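Local coordinates for phenylalanine ammonia-lyase (Rhodosporidium toruloides, PDB 1Y2M) that catalyses the non-oxidative deamination of L-phenylalanine and L-tyrosine to trans-cinnamate and p-coumarate, releasing ammonium, and works as a homotetramer built as a dimer of dimers, at the interface of chains A and B and the interface of chains A and C. Coordinates in Å, arbitrary orientation; residue numbers count along the deposited sequence, not the author numbering. Chains: chain A/B/C, Phenylalanine ammonia-lyase.

Contact 1: the interface of chains A and B. Residues chain A 619-620, 623; chain B 609-610, 613.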
ATOM      1  N   LEU A 619     -57.323  27.804 -24.477  1.00  7.59           N
ATOM      2  CA  LEU A 619     -55.901  27.619 -24.349  1.00  6.74           C
ATOM      3  C   LEU A 619     -55.132  28.953 -24.129  1.00  5.38           C
ATOM      4  O   LEU A 619     -54.141  28.980 -23.409  1.00  7.54           O
ATOM      5  CB  LEU A 619     -55.354  26.876 -25.566  1.00  5.58           C
ATOM      6  CG  LEU A 619     -55.839  25.440 -25.717  1.00 11.33           C
ATOM      7  CD1 LEU A 619     -55.101  24.810 -26.894  1.00 12.14           C
ATOM      8  CD2 LEU A 619     -55.632  24.610 -24.480  1.00 14.01           C
ATOM      9  N   ALA A 620     -55.627  30.060 -24.680  1.00  7.93           N
ATOM     10  CA  ALA A 620     -55.024  31.375 -24.438  1.00  7.82           C
ATOM     11  C   ALA A 620     -55.034  31.736 -22.957  1.00  6.34           C
ATOM     12  O   ALA A 620     -54.029  32.216 -22.422  1.00  6.29           O
ATOM     13  CB  ALA A 620     -55.721  32.434 -25.220  1.00  8.50           C
ATOM     14  N   ASN A 623     -52.470  29.539 -21.101  1.00  6.98           N
ATOM     15  CA  ASN A 623     -51.128  30.023 -21.420  1.00  8.02           C
ATOM     16  C   ASN A 623     -50.831  31.350 -20.707  1.00  6.39           C
ATOM     17  O   ASN A 623     -49.715  31.562 -20.234  1.00  7.54           O
ATOM     18  CB  ASN A 623     -50.986  30.182 -22.933  1.00  9.31           C
ATOM     19  CG  ASN A 623     -49.556  30.381 -23.353  1.00  7.43           C
ATOM     20  OD1 ASN A 623     -48.664  29.646 -22.944  1.00 13.36           O
ATOM     21  ND2 ASN A 623     -49.328  31.444 -24.113  1.00 17.45           N
TER
ATOM     22  N   VAL B 609     -50.649  23.742 -25.100  1.00  5.89           N
ATOM     23  CA  VAL B 609     -51.246  24.983 -24.607  1.00  5.55           C
ATOM     24  C   VAL B 609     -50.531  26.218 -25.142  1.00  5.01           C
ATOM     25  O   VAL B 609     -51.196  27.177 -25.529  1.00  7.64           O
ATOM     26  CB  VAL B 609     -51.243  25.043 -23.040  1.00  7.80           C
ATOM     27  CG1 VAL B 609     -51.571  26.426 -22.535  1.00  7.24           C
ATOM     28  CG2 VAL B 609     -52.222  24.028 -22.497  1.00  9.87           C
ATOM     29  N   GLU B 610     -49.198  26.213 -25.128  1.00  6.44           N
ATOM     30  CA  GLU B 610     -48.446  27.363 -25.597  1.00  7.30           C
ATOM     31  C   GLU B 610     -48.555  27.492 -27.131  1.00  6.50           C
ATOM     32  O   GLU B 610     -48.941  28.521 -27.677  1.00  8.25           O
ATOM     33  CB  GLU B 610     -46.986  27.267 -25.195  1.00  8.53           C
ATOM     34  CG  GLU B 610     -46.118  28.410 -25.718  1.00 13.17           C
ATOM     35  CD  GLU B 610     -44.680  28.356 -25.206  1.00 20.20           C
ATOM     36  OE1 GLU B 610     -44.341  27.532 -24.307  1.00 21.78           O
ATOM     37  OE2 GLU B 610     -43.867  29.143 -25.729  1.00 30.68           O
ATOM     38  N   SER B 613     -52.104  28.226 -28.423  1.00  7.29           N
ATOM     39  CA  SER B 613     -52.812  29.181 -27.592  1.00  6.12           C
ATOM     40  C   SER B 613     -53.828  30.000 -28.361  1.00  8.87           C
ATOM     41  O   SER B 613     -54.810  30.462 -27.780  1.00 10.06           O
ATOM     42  CB  SER B 613     -51.817  30.112 -26.872  1.00  8.09           C
ATOM     43  OG  SER B 613     -51.090  30.908 -27.791  1.00 14.15           O
TER
HETATM   44  O   HOH W   1     -57.230  30.357 -27.348  1.00 14.04           O
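A:Asn623 and B:Ser613 bury the most surface in this small patch, where the first turns of helix 619-646 of chain A pack against the end of helix 593-611 of chain B and the loop after it. Van der Waals packing makes up most of the contact. The amide of A:Asn623 reaches over the backbone and first side-chain carbon of B:Glu610, its oxygen OD1 lying 3.5 Å from CA of B:Glu610, while CB of A:Asn623 rests 3.8 Å from CG1 of B:Val609. With CG trans to the backbone N (chi1 -167°), the amide is carried toward B:Glu610, and its nitrogen ND2 is left on the side of B:Ser613, 3.9 Å from that residue's CB. Asparagine suits the place because its flat amide spans both residues, one atom to each; OD1 meets the stem of B:Glu610 and not its carboxylate. Branched B:Val609 serves two neighbours: CG1 sits 3.5 Å from the backbone N of A:Asn623 and also near the carbonyl O of A:Leu619, and CG2 meets the methyl CD2 of A:Leu619 at 4.0 Å. Small B:Ser613 lets its loop come close to the helix start, and A:Ala620 is equally slight, its CB 3.4 Å from the serine carbonyl O.

A polar link through water adds to the packing. A:Ala620 N, in the first turn of its helix, binds a water at 3.1 Å that also contacts B:Ser613 O.

Replacing A:Asn623 with an alanine would probably strip B:Glu610 CA and CB of OD1, thin the packing on B:Ser613 and open a gap above B:Glu610. By fitting a helix start to a helix end, the patch contributes to joining two subunits of the tetramer.

Contact 2: the interface of chains A and C. Residues chain A 364, 371, 434-435, 438; chain C 501-502.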
ATOM      1  N   PRO A 364     -23.866   7.882   2.915  1.00  9.06           N
ATOM      2  CA  PRO A 364     -22.987   8.881   3.625  1.00  8.32           C
ATOM      3  C   PRO A 364     -23.600   9.546   4.850  1.00  8.18           C
ATOM      4  O   PRO A 364     -22.869   9.887   5.818  1.00  9.48           O
ATOM      5  CB  PRO A 364     -22.625   9.872   2.532  1.00 10.15           C
ATOM      6  CG  PRO A 364     -22.678   9.053   1.282  1.00 14.00           C
ATOM      7  CD  PRO A 364     -23.861   8.123   1.462  1.00 12.69           C
ATOM      8  N   TRP A 371     -20.174   4.010  10.253  1.00  8.43           N
ATOM      9  CA  TRP A 371     -18.883   4.286   9.608  1.00  7.81           C
ATOM     10  C   TRP A 371     -17.875   4.892  10.555  1.00  9.01           C
ATOM     11  O   TRP A 371     -16.718   4.456  10.596  1.00 11.78           O
ATOM     12  CB  TRP A 371     -19.120   5.215   8.449  1.00  8.96           C
ATOM     13  CG  TRP A 371     -17.954   5.318   7.540  1.00  9.59           C
ATOM     14  CD1 TRP A 371     -16.977   6.290   7.536  1.00  7.75           C
ATOM     15  CD2 TRP A 371     -17.621   4.417   6.470  1.00  6.48           C
ATOM     16  NE1 TRP A 371     -16.068   6.047   6.521  1.00 10.15           N
ATOM     17  CE2 TRP A 371     -16.427   4.899   5.870  1.00  8.51           C
ATOM     18  CE3 TRP A 371     -18.160   3.206   5.992  1.00  9.39           C
ATOM     19  CZ2 TRP A 371     -15.818   4.266   4.787  1.00 12.22           C
ATOM     20  CZ3 TRP A 371     -17.540   2.572   4.921  1.00  9.85           C
ATOM     21  CH2 TRP A 371     -16.379   3.111   4.323  1.00  7.71           C
ATOM     22  N   LYS A 434     -13.025   9.875   3.477  1.00  9.16           N
ATOM     23  CA  LYS A 434     -13.909   9.248   2.500  1.00  9.99           C
ATOM     24  C   LYS A 434     -15.367   9.570   2.827  1.00  8.73           C
ATOM     25  O   LYS A 434     -16.177   9.946   1.945  1.00  9.53           O
ATOM     26  CB  LYS A 434     -13.691   7.758   2.454  1.00 10.64           C
ATOM     27  CG  LYS A 434     -14.545   7.036   1.421  1.00  9.24           C
ATOM     28  CD  LYS A 434     -14.269   7.417  -0.025  1.00 13.13           C
ATOM     29  CE  LYS A 434     -15.083   6.545  -0.981  1.00 15.12           C
ATOM     30  NZ  LYS A 434     -14.841   6.699  -2.493  1.00 13.92           N
ATOM     31  N   LEU A 435     -15.729   9.483   4.106  1.00  8.79           N
ATOM     32  CA  LEU A 435     -17.115   9.771   4.461  1.00  7.89           C
ATOM     33  C   LEU A 435     -17.539  11.207   4.134  1.00  8.87           C
ATOM     34  O   LEU A 435     -18.540  11.444   3.435  1.00  9.78           O
ATOM     35  CB  LEU A 435     -17.344   9.591   5.953  1.00  8.08           C
ATOM     36  CG  LEU A 435     -18.826   9.747   6.363  1.00 10.01           C
ATOM     37  CD1 LEU A 435     -19.668   8.621   5.828  1.00 11.88           C
ATOM     38  CD2 LEU A 435     -18.941   9.779   7.887  1.00 10.65           C
ATOM     39  N   THR A 438     -17.808  11.869   0.448  1.00  5.93           N
ATOM     40  CA  THR A 438     -19.026  11.318  -0.208  1.00  9.08           C
ATOM     41  C   THR A 438     -20.237  12.149   0.149  1.00  9.61           C
ATOM     42  O   THR A 438     -21.121  12.386  -0.707  1.00  8.66           O
ATOM     43  CB  THR A 438     -19.253   9.820   0.100  1.00 12.83           C
ATOM     44  OG1 THR A 438     -19.510   9.644   1.500  1.00 10.97           O
ATOM     45  CG2 THR A 438     -18.067   8.987  -0.358  1.00  9.92           C
TER
ATOM     46  N   ALA C 501     -22.224   4.919  -1.473  1.00  9.27           N
ATOM     47  CA  ALA C 501     -20.977   5.603  -1.766  1.00  8.02           C
ATOM     48  C   ALA C 501     -19.874   5.328  -0.734  1.00  9.73           C
ATOM     49  O   ALA C 501     -18.709   5.501  -1.013  1.00  9.86           O
ATOM     50  CB  ALA C 501     -21.193   7.070  -1.900  1.00  8.67           C
ATOM     51  N   VAL C 502     -20.288   5.015   0.485  1.00  7.45           N
ATOM     52  CA  VAL C 502     -19.408   4.398   1.470  1.00  9.65           C
ATOM     53  C   VAL C 502     -19.881   2.961   1.652  1.00  9.92           C
ATOM     54  O   VAL C 502     -21.071   2.691   1.830  1.00  8.63           O
ATOM     55  CB  VAL C 502     -19.310   5.172   2.790  1.00  9.36           C
ATOM     56  CG1 VAL C 502     -18.464   6.457   2.617  1.00  7.73           C
ATOM     57  CG2 VAL C 502     -20.671   5.505   3.354  1.00 12.04           C
TER
HETATM   58  O   HOH W   2     -17.593   6.851  -3.203  1.00  8.68           O
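Three helices of chain A, 363-366, 368-391 and 416-443, receive a loop of chain C that carries C:Ala501 and C:Val502 and runs just ahead of helix 506-560. C:Val502 is the plug. Its CB stands over one face of the six-membered ring of A:Trp371, 3.8 Å from the ring centroid and offset toward the rim, a CH-pi contact. The indole is wide and flat enough to form a wall for the branched side chain. The two methyls then part: CG1, trans to the carbonyl carbon (chi1 -74°), points at helix 416-443 and lies 3.5 Å from OG1 of A:Thr438, whereas CG2 turns to the ring of A:Pro364, 4.0 Å from its N. A:Leu435 lines the pocket between them, its CD1 4.1 Å from each methyl.

A:Thr438 suits this wall because its two branches do different work. Its hydroxyl OG1 bonds back to the carbonyl O of A:Leu435 at 2.8 Å, approaching 22° out of the carbonyl plane, which satisfies it within its own helix and fixes the side chain. This leaves the methyl CG2 facing chain C, 3.6 Å from the carbonyl O of C:Ala501. The short side chain of C:Ala501 allows close packing against A:Thr438 and A:Pro364.

At the rim, A:Lys434 bends at chi2 (64°) and carries its aliphatic stem past C:Val502. Its amine nitrogen NZ reaches the carbonyl O of C:Ala501 through a water, 2.8 Å from NZ.

The site thus lies on the helical body of chain A, in a largely apolar socket between helices. It is close in sequence to A:Arg366 and C:Asn499, both expected to bind cinnamate, and may steady the active-site region where subunits meet.

The centres of the C-alpha atoms of contact 1 and contact 2 are about 48 Å apart, and the contacts share no residue. Chain A takes part in both but offers different helices: the start of 619-646 at contact 1, and 363-366, 368-391 and 416-443 at contact 2. The partners differ too, chain B in one and chain C in the other, so one subunit is tied to two neighbours at widely spaced points. Each interface is two-fold symmetric, and the twin of either contact repeats it with the chains exchanged. Together they fit a homotetramer arranged as a dimer of dimers, contact 1 on an outlying part and contact 2 nearer the centre.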